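Local coordinates for glycosyl hydrolase family 10 (Bacteroides intestinalis DSM 17393, PDB 4QPW), which binds xylan chains through this carbohydrate-binding module, one part of a larger modular enzyme that probably hydrolyses the polysaccharide, at residues Y10-Y15 and T30-N34; E37-K43 and G130-K135; I54-D60 and H120-G126. The contacts are given in a common frame with arbitrary orientation. Residue numbers count along the deposited sequence, not the author numbering.

Contact 1 (Y10-Y15 and T30-N34)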
loop_
_atom_site.group_PDB
_atom_site.type_symbol
_atom_site.label_atom_id
_atom_site.label_comp_id
_atom_site.label_asym_id
_atom_site.label_seq_id
_atom_site.Cartn_x
_atom_site.Cartn_y
_atom_site.Cartn_z
ATOM N N TYR A 10 9.054 3.901 -5.905
ATOM C CA TYR A 10 8.666 3.338 -7.182
ATOM C C TYR A 10 8.959 4.312 -8.332
ATOM O O TYR A 10 8.869 3.920 -9.515
ATOM C CB TYR A 10 7.236 2.897 -7.221
ATOM C CG TYR A 10 6.971 1.771 -6.231
ATOM C CD1 TYR A 10 7.523 0.503 -6.416
ATOM C CD2 TYR A 10 6.181 1.966 -5.128
ATOM C CE1 TYR A 10 7.302 -0.489 -5.529
ATOM C CE2 TYR A 10 5.959 0.926 -4.218
ATOM C CZ TYR A 10 6.524 -0.315 -4.414
ATOM O OH TYR A 10 6.284 -1.359 -3.561
ATOM N N SER A 11 9.432 5.516 -8.003
ATOM C CA SER A 11 9.934 6.476 -8.994
ATOM C C SER A 11 10.931 5.765 -9.785
ATOM O O SER A 11 11.036 6.065 -11.030
ATOM C CB SER A 11 10.588 7.756 -8.336
ATOM O OG SER A 11 9.698 8.456 -7.352
ATOM N N THR A 12 11.809 4.956 -9.205
ATOM C CA THR A 12 12.784 4.161 -9.814
ATOM C C THR A 12 12.663 2.643 -9.576
ATOM O O THR A 12 12.973 1.905 -10.532
ATOM C CB THR A 12 14.198 4.602 -9.401
ATOM O OG1 THR A 12 14.369 4.471 -7.978
ATOM C CG2 THR A 12 14.452 6.144 -9.775
ATOM N N ALA A 13 12.321 2.134 -8.375
ATOM C CA ALA A 13 12.254 0.694 -8.084
ATOM C C ALA A 13 11.238 -0.039 -8.894
ATOM O O ALA A 13 10.139 0.509 -9.132
ATOM C CB ALA A 13 11.878 0.468 -6.612
ATOM N N GLY A 14 11.512 -1.268 -9.305
ATOM C CA GLY A 14 10.486 -2.154 -9.829
ATOM C C GLY A 14 9.656 -2.781 -8.734
ATOM O O GLY A 14 9.740 -2.328 -7.567
ATOM N N TYR A 15 8.856 -3.735 -9.088
ATOM C CA TYR A 15 7.955 -4.391 -8.185
ATOM C C TYR A 15 8.124 -5.875 -8.162
ATOM O O TYR A 15 7.923 -6.551 -9.203
ATOM C CB TYR A 15 6.462 -4.040 -8.481
ATOM C CG TYR A 15 5.489 -4.571 -7.485
ATOM C CD1 TYR A 15 5.411 -4.011 -6.213
ATOM C CD2 TYR A 15 4.686 -5.629 -7.739
ATOM C CE1 TYR A 15 4.508 -4.449 -5.250
ATOM C CE2 TYR A 15 3.805 -6.105 -6.818
ATOM C CZ TYR A 15 3.704 -5.523 -5.563
ATOM O OH TYR A 15 2.774 -6.054 -4.673
ATOM N N THR A 30 -4.924 -5.692 -12.899
ATOM C CA THR A 30 -3.495 -5.769 -13.080
ATOM C C THR A 30 -2.790 -5.048 -11.941
ATOM O O THR A 30 -3.249 -4.013 -11.458
ATOM C CB THR A 30 -2.998 -5.211 -14.395
ATOM O OG1 THR A 30 -3.332 -3.966 -14.561
ATOM C CG2 THR A 30 -3.681 -5.882 -15.546
ATOM N N ILE A 31 -1.696 -5.613 -11.476
ATOM C CA ILE A 31 -0.782 -5.014 -10.462
ATOM C C ILE A 31 0.640 -5.023 -10.983
ATOM O O ILE A 31 1.163 -6.110 -11.354
ATOM C CB ILE A 31 -0.848 -5.787 -9.137
ATOM C CG1 ILE A 31 -2.236 -5.831 -8.557
ATOM C CG2 ILE A 31 0.158 -5.233 -8.143
ATOM C CD1 ILE A 31 -2.378 -6.724 -7.367
ATOM N N GLY A 32 1.278 -3.865 -11.126
ATOM C CA GLY A 32 2.672 -3.813 -11.545
ATOM C C GLY A 32 3.133 -2.390 -11.745
ATOM O O GLY A 32 2.400 -1.444 -11.414
ATOM N N LYS A 33 4.305 -2.240 -12.286
ATOM C CA LYS A 33 4.860 -0.913 -12.457
ATOM C C LYS A 33 4.390 -0.197 -13.633
ATOM O O LYS A 33 4.282 -0.828 -14.765
ATOM C CB LYS A 33 6.366 -1.019 -12.607
ATOM C CG LYS A 33 7.050 -1.044 -11.357
ATOM C CD LYS A 33 7.037 0.267 -10.538
ATOM C CE LYS A 33 7.472 1.513 -11.216
ATOM N NZ LYS A 33 8.955 1.604 -11.489
ATOM N N ASN A 34 4.103 1.075 -13.534
ATOM C CA ASN A 34 3.884 2.001 -14.661
ATOM C C ASN A 34 5.183 2.772 -14.761
ATOM O O ASN A 34 5.541 3.643 -13.944
ATOM C CB ASN A 34 2.712 2.907 -14.407
ATOM C CG ASN A 34 2.493 4.001 -15.467
ATOM O OD1 ASN A 34 3.411 4.389 -16.139
ATOM N ND2 ASN A 34 1.275 4.407 -15.597
HETATM O O HOH W 1 9.812 3.871 -12.813
#
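Lys33 supplies the donor and the loop 10-15 the acceptors. The lysine side chain runs over the loop, its four m torsions curling it so that the ammonium group arrives among main-chain carbonyls. Lys33 NZ donates to Tyr10 O at 3.0 Å and to Ala13 O at 2.9 Å, so one charge ties together the two ends of the turn between them. Water 1 accepts from Lys33 NZ (2.8 Å) and donates to Ser11 O (3.1 Å), which brings a third carbonyl into the network, and Asp35 forms a salt bridge with the same ammonium.

The aliphatic part of the lysine is also used: Lys33 CD lies 4.2 Å from Tyr10 CD1, and Lys33 CG is 3.9 Å from Gly14 CA and 4.2 Å from Tyr15 CB. Farther along, Tyr15 CE2 meets Ile31 CG2 at 4.0 Å. Both phenol groups find their acceptors beyond these segments, Tyr10 OH at the carbonyl of Thr58 and Tyr15 OH at that of His57. A loop without regular secondary structure is thus fixed to strand 33-34, just past the corner at Gly32, largely through backbone carbonyls gathered round a single lysine, whose charge is balanced by Asp35.

Contact 2 (E37-K43 and G130-K135)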
loop_
_atom_site.group_PDB
_atom_site.type_symbol
_atom_site.label_atom_id
_atom_site.label_comp_id
_atom_site.label_asym_id
_atom_site.label_seq_id
_atom_site.Cartn_x
_atom_site.Cartn_y
_atom_site.Cartn_z
ATOM N N GLU A 37 4.698 6.964 -15.725
ATOM C CA GLU A 37 4.411 7.769 -14.492
ATOM C C GLU A 37 5.495 7.527 -13.454
ATOM O O GLU A 37 5.824 8.460 -12.691
ATOM C CB GLU A 37 3.070 7.447 -14.001
ATOM C CG GLU A 37 2.493 8.294 -12.828
ATOM C CD GLU A 37 2.155 9.723 -13.205
ATOM O OE1 GLU A 37 1.743 9.924 -14.427
ATOM O OE2 GLU A 37 2.305 10.707 -12.387
ATOM N N GLY A 38 6.112 6.353 -13.371
ATOM C CA GLY A 38 7.051 6.023 -12.373
ATOM C C GLY A 38 6.369 5.675 -11.017
ATOM O O GLY A 38 6.577 6.383 -10.005
ATOM N N CYS A 39 5.522 4.656 -10.971
ATOM C CA CYS A 39 4.723 4.304 -9.816
ATOM C C CYS A 39 4.294 2.877 -9.869
ATOM O O CYS A 39 4.215 2.280 -10.972
ATOM C CB CYS A 39 3.517 5.227 -9.698
ATOM S SG CYS A 39 2.370 5.194 -11.044
ATOM N N LEU A 40 3.962 2.303 -8.727
ATOM C CA LEU A 40 3.186 1.071 -8.675
ATOM C C LEU A 40 1.767 1.384 -9.114
ATOM O O LEU A 40 1.213 2.418 -8.695
ATOM C CB LEU A 40 3.248 0.498 -7.264
ATOM C CG LEU A 40 2.478 -0.742 -6.980
ATOM C CD1 LEU A 40 2.894 -1.933 -7.838
ATOM C CD2 LEU A 40 2.574 -1.115 -5.533
ATOM N N GLU A 41 1.120 0.539 -9.895
ATOM C CA GLU A 41 -0.216 0.782 -10.397
ATOM C C GLU A 41 -1.084 -0.457 -10.222
ATOM O O GLU A 41 -0.690 -1.567 -10.577
ATOM C CB GLU A 41 -0.116 1.190 -11.866
ATOM C CG GLU A 41 -1.426 1.530 -12.539
ATOM C CD GLU A 41 -1.268 2.309 -13.863
ATOM O OE1 GLU A 41 -1.736 1.694 -14.876
ATOM O OE2 GLU A 41 -0.834 3.416 -13.918
ATOM N N ILE A 42 -2.269 -0.241 -9.712
ATOM C CA ILE A 42 -3.288 -1.302 -9.495
ATOM C C ILE A 42 -4.511 -0.849 -10.322
ATOM O O ILE A 42 -5.152 0.186 -9.987
ATOM C CB ILE A 42 -3.633 -1.519 -8.064
ATOM C CG1 ILE A 42 -2.331 -1.840 -7.260
ATOM C CG2 ILE A 42 -4.705 -2.599 -7.921
ATOM C CD1 ILE A 42 -1.735 -0.641 -6.522
ATOM N N LYS A 43 -4.815 -1.570 -11.403
ATOM C CA LYS A 43 -5.917 -1.200 -12.293
ATOM C C LYS A 43 -6.988 -2.243 -12.287
ATOM O O LYS A 43 -6.702 -3.430 -12.455
ATOM C CB LYS A 43 -5.420 -1.041 -13.680
ATOM C CG LYS A 43 -4.661 0.138 -13.971
ATOM C CD LYS A 43 -4.637 0.343 -15.504
ATOM C CE LYS A 43 -6.052 0.268 -16.034
ATOM N NZ LYS A 43 -6.327 1.288 -17.080
ATOM N N GLY A 130 -11.091 1.352 -10.960
ATOM C CA GLY A 130 -10.317 2.375 -11.595
ATOM C C GLY A 130 -8.823 2.099 -11.465
ATOM O O GLY A 130 -8.397 0.944 -11.433
ATOM N N THR A 131 -8.052 3.167 -11.427
ATOM C CA THR A 131 -6.559 3.059 -11.345
ATOM C C THR A 131 -6.126 3.678 -10.018
ATOM O O THR A 131 -6.478 4.852 -9.732
ATOM C CB THR A 131 -5.930 3.762 -12.480
ATOM O OG1 THR A 131 -6.398 3.208 -13.770
ATOM C CG2 THR A 131 -4.397 3.639 -12.509
ATOM N N ILE A 132 -5.381 2.910 -9.215
ATOM C CA ILE A 132 -4.638 3.402 -8.024
ATOM C C ILE A 132 -3.185 3.457 -8.395
ATOM O O ILE A 132 -2.616 2.507 -8.965
ATOM C CB ILE A 132 -4.903 2.480 -6.859
ATOM C CG1 ILE A 132 -6.383 2.490 -6.490
ATOM C CG2 ILE A 132 -3.990 2.881 -5.698
ATOM C CD1 ILE A 132 -6.724 1.444 -5.463
ATOM N N GLN A 133 -2.520 4.573 -8.088
ATOM C CA GLN A 133 -1.065 4.736 -8.268
ATOM C C GLN A 133 -0.394 5.082 -6.954
ATOM O O GLN A 133 -0.911 5.906 -6.171
ATOM C CB GLN A 133 -0.829 5.812 -9.286
ATOM C CG GLN A 133 -1.388 5.424 -10.689
ATOM C CD GLN A 133 -1.118 6.493 -11.740
ATOM O OE1 GLN A 133 -1.078 7.677 -11.423
ATOM N NE2 GLN A 133 -0.878 6.078 -12.921
ATOM N N ILE A 134 0.718 4.389 -6.673
ATOM C CA ILE A 134 1.469 4.539 -5.415
ATOM C C ILE A 134 2.886 4.864 -5.777
ATOM O O ILE A 134 3.583 4.123 -6.452
ATOM C CB ILE A 134 1.347 3.260 -4.571
ATOM C CG1 ILE A 134 -0.103 3.030 -4.188
ATOM C CG2 ILE A 134 2.270 3.395 -3.340
ATOM C CD1 ILE A 134 -0.368 1.685 -3.519
ATOM N N LYS A 135 3.362 6.057 -5.344
ATOM C CA LYS A 135 4.683 6.511 -5.721
ATOM C C LYS A 135 5.824 5.971 -4.797
ATOM O O LYS A 135 6.904 5.708 -5.317
ATOM C CB LYS A 135 4.671 8.054 -5.675
ATOM C CG LYS A 135 5.767 8.778 -6.323
ATOM C CD LYS A 135 5.667 8.682 -7.840
ATOM C CE LYS A 135 6.772 9.487 -8.556
ATOM N NZ LYS A 135 6.737 9.287 -10.023
HETATM O O HOH W 2 4.448 10.700 -10.552
HETATM O O HOH W 3 -0.345 8.062 -15.174
HETATM O O HOH W 4 -7.683 -0.338 -8.757
HETATM O O HOH W 5 -5.197 4.281 -15.968
#
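Gln133 lies across the neighbouring strand, its CB 3.7 Å from Cys39 SG and its amide reaching Glu41, where Gln133 NE2 donates to Glu41 OE2 at 2.8 Å. Arg77 holds the other end of that amide, Gln133 OE1, and Asn34 also donates to the Glu41 carboxylate. Water 3 joins Gln133 NE2 (3.0 Å) to Glu37 OE1 (2.9 Å), while Glu37 OE2 accepts from Trp105 and, through water 2, is linked to Lys135 NZ. Further along this polar face, Glu41 CG packs on Thr131 CG2 at 3.6 Å.

Beneath these groups the strands run antiparallel at 158°, their axes 4.5 Å apart. Leu40 with Ile134 and Ile42 with Ile132 are hydrogen-bonded pairs, each closed by two N-H...O bonds of 2.8 to 2.9 Å between the backbone N and O atoms of its two residues; Glu41 with Gln133 and Lys43 with Thr131 are the non-hydrogen-bonded pairs. The opposite face is apolar, with Ile42 CD1 4.0 Å from Ile134 CD1 and Leu40 CB 4.3 Å from Ile134 CB.

At the far end Lys135 NZ donates to Gly38 O (2.9 Å). Gly38, whose backbone angles call for glycine, and Cys39 both face Asn34 in a G1 beta bulge.

Within the sheet, strand 39-44 is flanked on its other edge by strands 29-31 and 33-34, and strand 130-141 by strand 69-78; the Leu40, Ile42, Ile132 and Ile134 face turns inward onto Tyr56, Thr58 and Ser125, with Ile31 and Met74 beside it in the same sheet.

Contact 3 (I54-D60 and H120-G126). With XYP (beta-D-xylopyranose), chain B; XYP (beta-D-xylopyranose), chain C.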
loop_
_atom_site.group_PDB
_atom_site.type_symbol
_atom_site.label_atom_id
_atom_site.label_comp_id
_atom_site.label_asym_id
_atom_site.label_seq_id
_atom_site.Cartn_x
_atom_site.Cartn_y
_atom_site.Cartn_z
ATOM N N ILE A 54 -8.413 -8.134 -3.783
ATOM C CA ILE A 54 -7.262 -7.542 -4.493
ATOM C C ILE A 54 -6.335 -7.040 -3.394
ATOM O O ILE A 54 -6.659 -6.004 -2.746
ATOM C CB ILE A 54 -7.647 -6.498 -5.444
ATOM C CG1 ILE A 54 -8.664 -7.023 -6.490
ATOM C CG2 ILE A 54 -6.397 -5.960 -6.143
ATOM C CD1 ILE A 54 -9.160 -5.986 -7.445
ATOM N N GLN A 55 -5.310 -7.817 -3.086
ATOM C CA GLN A 55 -4.399 -7.497 -1.934
ATOM C C GLN A 55 -2.982 -7.658 -2.348
ATOM O O GLN A 55 -2.636 -8.499 -3.210
ATOM C CB GLN A 55 -4.760 -8.334 -0.712
ATOM C CG GLN A 55 -4.563 -9.837 -0.909
ATOM C CD GLN A 55 -4.865 -10.634 0.329
ATOM O OE1 GLN A 55 -4.723 -10.168 1.462
ATOM N NE2 GLN A 55 -5.346 -11.873 0.134
ATOM N N TYR A 56 -2.103 -6.802 -1.786
ATOM C CA TYR A 56 -0.749 -6.713 -2.289
ATOM C C TYR A 56 0.110 -6.061 -1.227
ATOM O O TYR A 56 -0.318 -5.109 -0.563
ATOM C CB TYR A 56 -0.724 -5.935 -3.630
ATOM C CG TYR A 56 -1.576 -4.708 -3.711
ATOM C CD1 TYR A 56 -2.959 -4.807 -4.022
ATOM C CD2 TYR A 56 -1.108 -3.435 -3.455
ATOM C CE1 TYR A 56 -3.801 -3.745 -3.990
ATOM C CE2 TYR A 56 -1.905 -2.359 -3.474
ATOM C CZ TYR A 56 -3.275 -2.476 -3.724
ATOM O OH TYR A 56 -4.070 -1.350 -3.766
ATOM N N HIS A 57 1.340 -6.516 -1.134
ATOM C CA HIS A 57 2.303 -5.797 -0.266
ATOM C C HIS A 57 2.836 -4.642 -1.046
ATOM O O HIS A 57 3.255 -4.750 -2.224
ATOM C CB HIS A 57 3.472 -6.698 0.113
ATOM C CG HIS A 57 3.098 -7.846 1.008
ATOM N ND1 HIS A 57 4.064 -8.763 1.396
ATOM C CD2 HIS A 57 1.912 -8.220 1.569
ATOM C CE1 HIS A 57 3.468 -9.679 2.153
ATOM N NE2 HIS A 57 2.184 -9.395 2.266
ATOM N N THR A 58 2.895 -3.472 -0.412
ATOM C CA THR A 58 3.527 -2.278 -1.012
ATOM C C THR A 58 4.871 -1.974 -0.423
ATOM O O THR A 58 5.614 -1.093 -0.958
ATOM C CB THR A 58 2.571 -1.077 -0.908
ATOM O OG1 THR A 58 2.221 -0.862 0.453
ATOM C CG2 THR A 58 1.358 -1.230 -1.742
ATOM N N ALA A 59 5.275 -2.699 0.605
ATOM C CA ALA A 59 6.584 -2.646 1.265
ATOM C C ALA A 59 6.691 -3.952 2.073
ATOM O O ALA A 59 5.672 -4.582 2.384
ATOM C CB ALA A 59 6.710 -1.441 2.199
ATOM N N ASP A 60 7.913 -4.323 2.426
ATOM C CA ASP A 60 8.154 -5.613 3.114
ATOM C C ASP A 60 9.455 -5.509 3.851
ATOM O O ASP A 60 10.181 -4.494 3.766
ATOM C CB ASP A 60 8.231 -6.708 1.986
ATOM C CG ASP A 60 8.127 -8.120 2.455
ATOM O OD1 ASP A 60 7.915 -8.370 3.605
ATOM O OD2 ASP A 60 8.387 -8.973 1.513
ATOM N N HIS A 120 5.224 -6.343 6.898
ATOM C CA HIS A 120 5.026 -5.725 5.577
ATOM C C HIS A 120 3.876 -4.760 5.635
ATOM O O HIS A 120 3.191 -4.602 6.655
ATOM C CB HIS A 120 4.808 -6.850 4.549
ATOM C CG HIS A 120 3.767 -7.859 5.033
ATOM N ND1 HIS A 120 4.109 -9.104 5.516
ATOM C CD2 HIS A 120 2.428 -7.794 5.089
ATOM C CE1 HIS A 120 2.980 -9.743 5.837
ATOM N NE2 HIS A 120 1.948 -9.013 5.584
ATOM N N VAL A 121 3.670 -4.010 4.522
ATOM C CA VAL A 121 2.499 -3.134 4.400
ATOM C C VAL A 121 1.486 -3.853 3.539
ATOM O O VAL A 121 1.568 -3.840 2.275
ATOM C CB VAL A 121 2.840 -1.737 3.866
ATOM C CG1 VAL A 121 1.587 -0.891 3.779
ATOM C CG2 VAL A 121 3.871 -1.085 4.754
ATOM N N MET A 122 0.554 -4.554 4.158
ATOM C CA MET A 122 -0.540 -5.221 3.434
ATOM C C MET A 122 -1.484 -4.146 2.968
ATOM O O MET A 122 -1.933 -3.302 3.760
ATOM C CB MET A 122 -1.291 -6.136 4.412
ATOM C CG MET A 122 -2.548 -6.711 3.820
ATOM S SD MET A 122 -2.373 -7.639 2.302
ATOM C CE MET A 122 -1.796 -9.214 3.029
ATOM N N THR A 123 -1.874 -4.154 1.681
ATOM C CA THR A 123 -2.685 -3.093 1.081
ATOM C C THR A 123 -3.808 -3.790 0.323
ATOM O O THR A 123 -3.587 -4.796 -0.378
ATOM C CB THR A 123 -1.805 -2.274 0.143
ATOM O OG1 THR A 123 -0.560 -1.929 0.857
ATOM C CG2 THR A 123 -2.436 -1.002 -0.233
ATOM N N GLN A 124 -5.048 -3.312 0.480
ATOM C CA GLN A 124 -6.234 -3.955 -0.086
ATOM C C GLN A 124 -7.168 -2.949 -0.720
ATOM O O GLN A 124 -7.450 -1.877 -0.094
ATOM C CB GLN A 124 -6.970 -4.755 0.989
ATOM C CG GLN A 124 -6.076 -5.756 1.685
ATOM C CD GLN A 124 -6.745 -6.743 2.653
ATOM O OE1 GLN A 124 -7.851 -6.470 3.102
ATOM N NE2 GLN A 124 -6.196 -7.868 2.880
ATOM N N SER A 125 -7.661 -3.255 -1.929
ATOM C CA SER A 125 -8.480 -2.321 -2.684
ATOM C C SER A 125 -9.496 -3.048 -3.598
ATOM O O SER A 125 -9.858 -2.463 -4.579
ATOM C CB SER A 125 -7.578 -1.371 -3.418
ATOM O OG SER A 125 -6.714 -2.040 -4.309
ATOM N N GLY A 126 -9.894 -4.244 -3.220
ATOM C CA GLY A 126 -10.800 -4.996 -4.124
ATOM C C GLY A 126 -12.105 -4.287 -4.481
ATOM O O GLY A 126 -12.650 -4.583 -5.585
HETATM C C1 XYP B . -6.253 -13.113 3.870
HETATM C C2 XYP B . -6.493 -11.632 3.806
HETATM C C3 XYP B . -7.398 -11.160 4.934
HETATM C C4 XYP B . -8.693 -12.013 4.906
HETATM C C5 XYP B . -8.332 -13.451 4.864
HETATM O O2 XYP B . -5.254 -10.931 3.924
HETATM O O3 XYP B . -7.685 -9.743 4.756
HETATM O O4 XYP B . -9.447 -11.648 6.069
HETATM O O5 XYP B . -7.564 -13.783 3.726
HETATM C C1 XYP C . -2.019 -15.575 2.808
HETATM C C2 XYP C . -3.017 -16.121 1.753
HETATM C C3 XYP C . -4.102 -15.074 1.643
HETATM C C4 XYP C . -4.641 -14.626 2.955
HETATM C C5 XYP C . -3.524 -14.175 3.877
HETATM O O2 XYP C . -2.414 -16.391 0.496
HETATM O O3 XYP C . -5.199 -15.549 0.802
HETATM O O4 XYP C . -5.513 -13.490 2.751
HETATM O O5 XYP C . -2.573 -15.253 4.031
HETATM O O HOH W 6 6.740 -10.209 5.251
#
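Strands 54-57 and 120-124 run antiparallel at 160°, their axes 4.6 Å apart. Tyr56 and Thr123 form the hydrogen-bonded pair, with Tyr56 N to Thr123 O and Thr123 N to Tyr56 O both 2.9 Å. Backbone pairing continues on either side of this pair through Ser125 N to Ile54 O, Thr58 N to Val121 O and Val121 N to Ala59 O, each 3.0 Å.

The face of Gln55, His57, Met122 and Gln124 binds the xylohexaose. Gln55 OE1 accepts from O2 of the chain B xylose (2.6 Å), Gln55 NE2 donates to O4 of the chain C xylose (3.1 Å), and Gln124 NE2 donates to O3 of the chain B xylose (3.0 Å). On the same face the His57 and His120 rings form an offset stack, centroids 3.7 Å apart, with Met122 SD at the His57 ring edge; Arg94 bonds His120 NE2. The other face carries hydroxyl pairs, Tyr56 OH with Ser125 OG (2.8 Å) and Thr58 OG1 with Thr123 OG1 (3.0 Å).

Trp18, Glu20, His52 and Trp91 complete the glycan pocket. In the five-stranded sheet the pair is central, between strands 19-21 and 82-89, and its reverse face packs on strands 39-44 and 130-141, the two-sheet arrangement of a beta-sandwich.

Contact 3 is the buried centre of the sheet that carries xylose on its outer face, whereas contact 1 lies at the surface and contact 2, only partly buried, belongs to the other sheet. Segment 30-34 of contact 1 joins that same second sheet: Gly32 O meets Glu41 N at 2.8 Å, and Asn34 N meets Cys39 O at 2.8 Å. Contact 3 is nested in the chain between the two strands of contact 2, and they meet across the sandwich through apolar groups, with Ile42 CD1 3.5 Å from Tyr56 CE2. Contact 1 reaches contact 3 mainly through tyrosine hydroxyls, with Ile31 also packing on Tyr56. Lysine-to-carbonyl bonding dominates the surface contact, and paired strand backbones the other two.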